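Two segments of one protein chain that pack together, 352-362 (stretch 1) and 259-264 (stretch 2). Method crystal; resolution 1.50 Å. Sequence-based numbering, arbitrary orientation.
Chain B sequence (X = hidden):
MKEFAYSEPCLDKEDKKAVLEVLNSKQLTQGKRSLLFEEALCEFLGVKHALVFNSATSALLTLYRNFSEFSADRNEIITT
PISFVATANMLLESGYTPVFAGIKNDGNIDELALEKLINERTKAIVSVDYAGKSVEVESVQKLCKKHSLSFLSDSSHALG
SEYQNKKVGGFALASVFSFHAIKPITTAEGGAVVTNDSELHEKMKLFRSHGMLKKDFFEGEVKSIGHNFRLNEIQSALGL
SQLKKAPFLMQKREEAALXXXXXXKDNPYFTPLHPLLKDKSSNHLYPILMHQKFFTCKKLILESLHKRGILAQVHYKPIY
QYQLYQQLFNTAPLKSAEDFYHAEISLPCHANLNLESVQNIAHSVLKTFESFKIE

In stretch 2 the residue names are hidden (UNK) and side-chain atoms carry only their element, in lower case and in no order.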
# COMPACT_ATOMS: atom_id res chain seq x y z
N ASN B 352 26.13 2.69 -6.50
CA ASN B 352 27.15 3.21 -5.58
C ASN B 352 28.31 2.26 -5.34
O ASN B 352 29.16 2.54 -4.49
CB ASN B 352 26.52 3.62 -4.24
CG ASN B 352 25.90 5.02 -4.28
OD1 ASN B 352 26.22 5.84 -5.16
ND2 ASN B 352 25.04 5.31 -3.32
N LEU B 353 28.35 1.17 -6.08
CA LEU B 353 29.43 0.20 -5.96
C LEU B 353 30.59 0.65 -6.84
O LEU B 353 30.52 0.51 -8.07
CB LEU B 353 28.92 -1.17 -6.38
CG LEU B 353 29.70 -2.41 -5.95
CD1 LEU B 353 29.75 -2.53 -4.43
CD2 LEU B 353 29.06 -3.64 -6.60
N ASN B 354 31.64 1.18 -6.22
CA ASN B 354 32.73 1.79 -7.00
C ASN B 354 33.67 0.75 -7.62
O ASN B 354 33.59 -0.45 -7.32
CB ASN B 354 33.49 2.86 -6.20
CG ASN B 354 34.28 2.29 -5.03
OD1 ASN B 354 34.57 1.10 -4.97
ND2 ASN B 354 34.67 3.16 -4.11
N LEU B 355 34.55 1.22 -8.48
CA LEU B 355 35.40 0.32 -9.25
C LEU B 355 36.25 -0.59 -8.36
O LEU B 355 36.36 -1.79 -8.60
CB LEU B 355 36.27 1.14 -10.21
CG LEU B 355 37.35 0.42 -11.01
CD1 LEU B 355 36.73 -0.63 -11.89
CD2 LEU B 355 38.12 1.42 -11.84
N GLU B 356 36.86 -0.00 -7.34
CA GLU B 356 37.73 -0.75 -6.44
C GLU B 356 36.92 -1.84 -5.73
O GLU B 356 37.39 -2.97 -5.56
CB GLU B 356 38.36 0.20 -5.42
CG GLU B 356 39.23 -0.48 -4.37
CD GLU B 356 39.93 0.51 -3.48
OE1 GLU B 356 39.24 1.21 -2.72
OE2 GLU B 356 41.19 0.58 -3.56
N SER B 357 35.70 -1.51 -5.33
CA SER B 357 34.85 -2.49 -4.67
C SER B 357 34.52 -3.65 -5.60
O SER B 357 34.59 -4.81 -5.20
CB SER B 357 33.56 -1.83 -4.20
OG SER B 357 33.85 -0.96 -3.12
N VAL B 358 34.16 -3.34 -6.84
CA VAL B 358 33.85 -4.41 -7.78
C VAL B 358 35.07 -5.30 -8.03
O VAL B 358 34.96 -6.53 -8.09
CB VAL B 358 33.29 -3.88 -9.12
CG1 VAL B 358 32.95 -5.03 -10.09
CG2 VAL B 358 32.04 -3.06 -8.87
N GLN B 359 36.24 -4.68 -8.19
CA GLN B 359 37.46 -5.47 -8.39
C GLN B 359 37.71 -6.38 -7.19
O GLN B 359 38.08 -7.53 -7.36
CB GLN B 359 38.66 -4.55 -8.60
CG GLN B 359 38.55 -3.79 -9.92
CD GLN B 359 39.42 -2.53 -9.98
OE1 GLN B 359 39.79 -1.96 -8.94
NE2 GLN B 359 39.75 -2.10 -11.20
N ASN B 360 37.48 -5.86 -5.98
CA ASN B 360 37.67 -6.68 -4.79
C ASN B 360 36.67 -7.82 -4.67
O ASN B 360 37.04 -8.96 -4.37
CB ASN B 360 37.73 -5.84 -3.52
CG ASN B 360 39.13 -5.32 -3.26
OD1 ASN B 360 39.87 -5.89 -2.44
ND2 ASN B 360 39.54 -4.29 -4.00
N ILE B 361 35.41 -7.51 -4.92
CA ILE B 361 34.39 -8.55 -4.86
C ILE B 361 34.66 -9.63 -5.91
O ILE B 361 34.59 -10.82 -5.62
CB ILE B 361 32.98 -7.94 -5.08
CG1 ILE B 361 32.61 -7.04 -3.90
CG2 ILE B 361 31.92 -9.04 -5.27
CD1 ILE B 361 31.53 -6.03 -4.21
N ALA B 362 34.94 -9.20 -7.14
CA ALA B 362 35.13 -10.15 -8.23
C ALA B 362 36.30 -11.10 -7.95
O ALA B 362 36.17 -12.31 -8.13
CB ALA B 362 35.35 -9.39 -9.53
N UNK B 259 33.06 -4.34 -15.38
CA UNK B 259 34.24 -4.68 -14.58
C UNK B 259 34.20 -6.15 -14.15
O UNK B 259 35.18 -6.87 -14.30
c UNK B 259 34.37 -3.75 -13.37
o UNK B 259 34.61 -2.43 -13.86
c UNK B 259 35.53 -4.16 -12.46
N UNK B 260 33.06 -6.60 -13.64
CA UNK B 260 32.93 -8.03 -13.38
C UNK B 260 33.22 -8.86 -14.64
O UNK B 260 33.92 -9.87 -14.57
c UNK B 260 31.11 -8.07 -11.52
c UNK B 260 29.97 -7.32 -11.23
c UNK B 260 30.28 -7.70 -8.86
c UNK B 260 31.80 -8.65 -10.46
c UNK B 260 29.56 -7.11 -9.90
c UNK B 260 31.50 -8.34 -12.96
c UNK B 260 31.39 -8.46 -9.13
o UNK B 260 29.86 -7.53 -7.56
N UNK B 261 32.65 -8.45 -15.78
CA UNK B 261 32.84 -9.19 -17.04
C UNK B 261 34.34 -9.33 -17.33
O UNK B 261 34.80 -10.43 -17.69
c UNK B 261 30.66 -8.54 -18.19
o UNK B 261 30.04 -9.22 -17.34
c UNK B 261 32.19 -8.47 -18.21
o UNK B 261 30.08 -7.89 -19.09
N UNK B 262 35.09 -8.24 -17.17
CA UNK B 262 36.53 -8.29 -17.50
C UNK B 262 37.23 -9.31 -16.61
O UNK B 262 38.03 -10.12 -17.09
c UNK B 262 36.90 -3.19 -16.56
n UNK B 262 37.06 -2.65 -15.35
c UNK B 262 36.79 -5.91 -18.39
c UNK B 262 37.19 -6.93 -17.34
n UNK B 262 35.85 -2.85 -17.32
n UNK B 262 37.79 -4.07 -17.02
c UNK B 262 37.73 -4.71 -18.33
N UNK B 263 36.95 -9.26 -15.31
CA UNK B 263 37.66 -10.11 -14.36
C UNK B 263 37.22 -11.57 -14.48
O UNK B 263 38.04 -12.48 -14.30
c UNK B 263 38.13 -8.17 -12.82
c UNK B 263 37.78 -7.37 -11.58
c UNK B 263 37.48 -9.57 -12.92
c UNK B 263 38.06 -10.52 -11.87
N UNK B 264 35.94 -11.79 -14.81
CA UNK B 264 35.39 -13.13 -14.94
C UNK B 264 35.57 -13.77 -16.31
O UNK B 264 35.20 -14.93 -16.49
c UNK B 264 34.46 -13.02 -12.17
c UNK B 264 32.89 -12.17 -10.52
c UNK B 264 31.98 -11.91 -11.54
c UNK B 264 34.15 -12.72 -10.83
c UNK B 264 33.88 -13.10 -14.62
c UNK B 264 32.31 -12.21 -12.87
c UNK B 264 33.55 -12.76 -13.19

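Position 259 carries three side-chain atoms, two carbons and one oxygen, with the first carbon forking directly to the oxygen and to the second carbon. That carbon lies 3.6 Å from Val358 CG1 and 4.0 Å from Gln359 CG, while the oxygen sits 3.4 Å from Leu355 CD1. A branch at CB that ends in one methyl and one hydroxyl identifies Thr259. Its CA-to-CB bond points toward stretch 1, and the methyl CG2 packs between Val358 and Gln359.

At position 260 a single carbon leads to a ring of six carbons bearing one oxygen. Val358 CG1 stands over one face, 3.6 Å from the ring centroid and only 4° off the ring normal, a CH-pi contact of nearly ideal placement. The phenol is that of Tyr260. Its CA-to-CB bond points sideways, yet the end of the side chain comes nearer. Ile361 CG2 approaches the ring edge near its plane, 3.4 Å from Tyr260 OH, and Leu353 CD2 is 4.1 Å from the same Tyr260 OH. The hydroxyl is hydrogen-bonded elsewhere in the structure, so its apolar neighbours here do not leave it unsatisfied.

Position 261 has two side-chain carbons, the second carrying two oxygens, and touches nothing on stretch 1; the nearest approach of its side chain is 8.9 Å, from its CB to Val358 CG1. The short carboxylate is Asp261.

Three carbons, a nitrogen and then a carbon with two further nitrogens extend from position 262. One terminal nitrogen lies 4.0 Å from Leu355 CD1, which sits at the edge of this guanidinium, that of Arg262. The chain folds back along its own helix, where NH2 donates a weak hydrogen bond to Thr259 OG1 (2.9 Å, 126° at the hydrogen).

Position 263 shows four carbons, forked at the first, with one arm two carbons long. The end carbon of the long arm packs 3.7 Å from Gln359 CA, against the backbone of the other helix. The fork defines Ile263, whose short arm places Ile263 CG2 3.8 Å from Ala362 CB.

Position 264 again has one carbon and a six-carbon ring, but no oxygen. A ring carbon is 3.4 Å from Ala362 O, which lies at the ring edge near its plane. This is Phe264, and its CE1 is also 3.8 Å from Ala362 CB.

The two helices run in broadly the same direction, their axes 35° apart and 9.4 Å at closest approach. No hydrogen bond crosses between the stretches; the contact is made by packing. Ala362 is central to it: its CA comes within 6.0 Å of Tyr260 CA, and its small CB meets Tyr260, Ile263 and Phe264. Val358 fills the space beside it, between Thr259 and the tyrosine face, while Leu355, at the start of the stretch 1 helix, touches the Thr259–Arg262 pair. That start is secured within stretch 1 by Asn354, whose OD1 caps Ser357 N at 2.9 Å.

Stretch 2, residues 259-264: TYDRIF
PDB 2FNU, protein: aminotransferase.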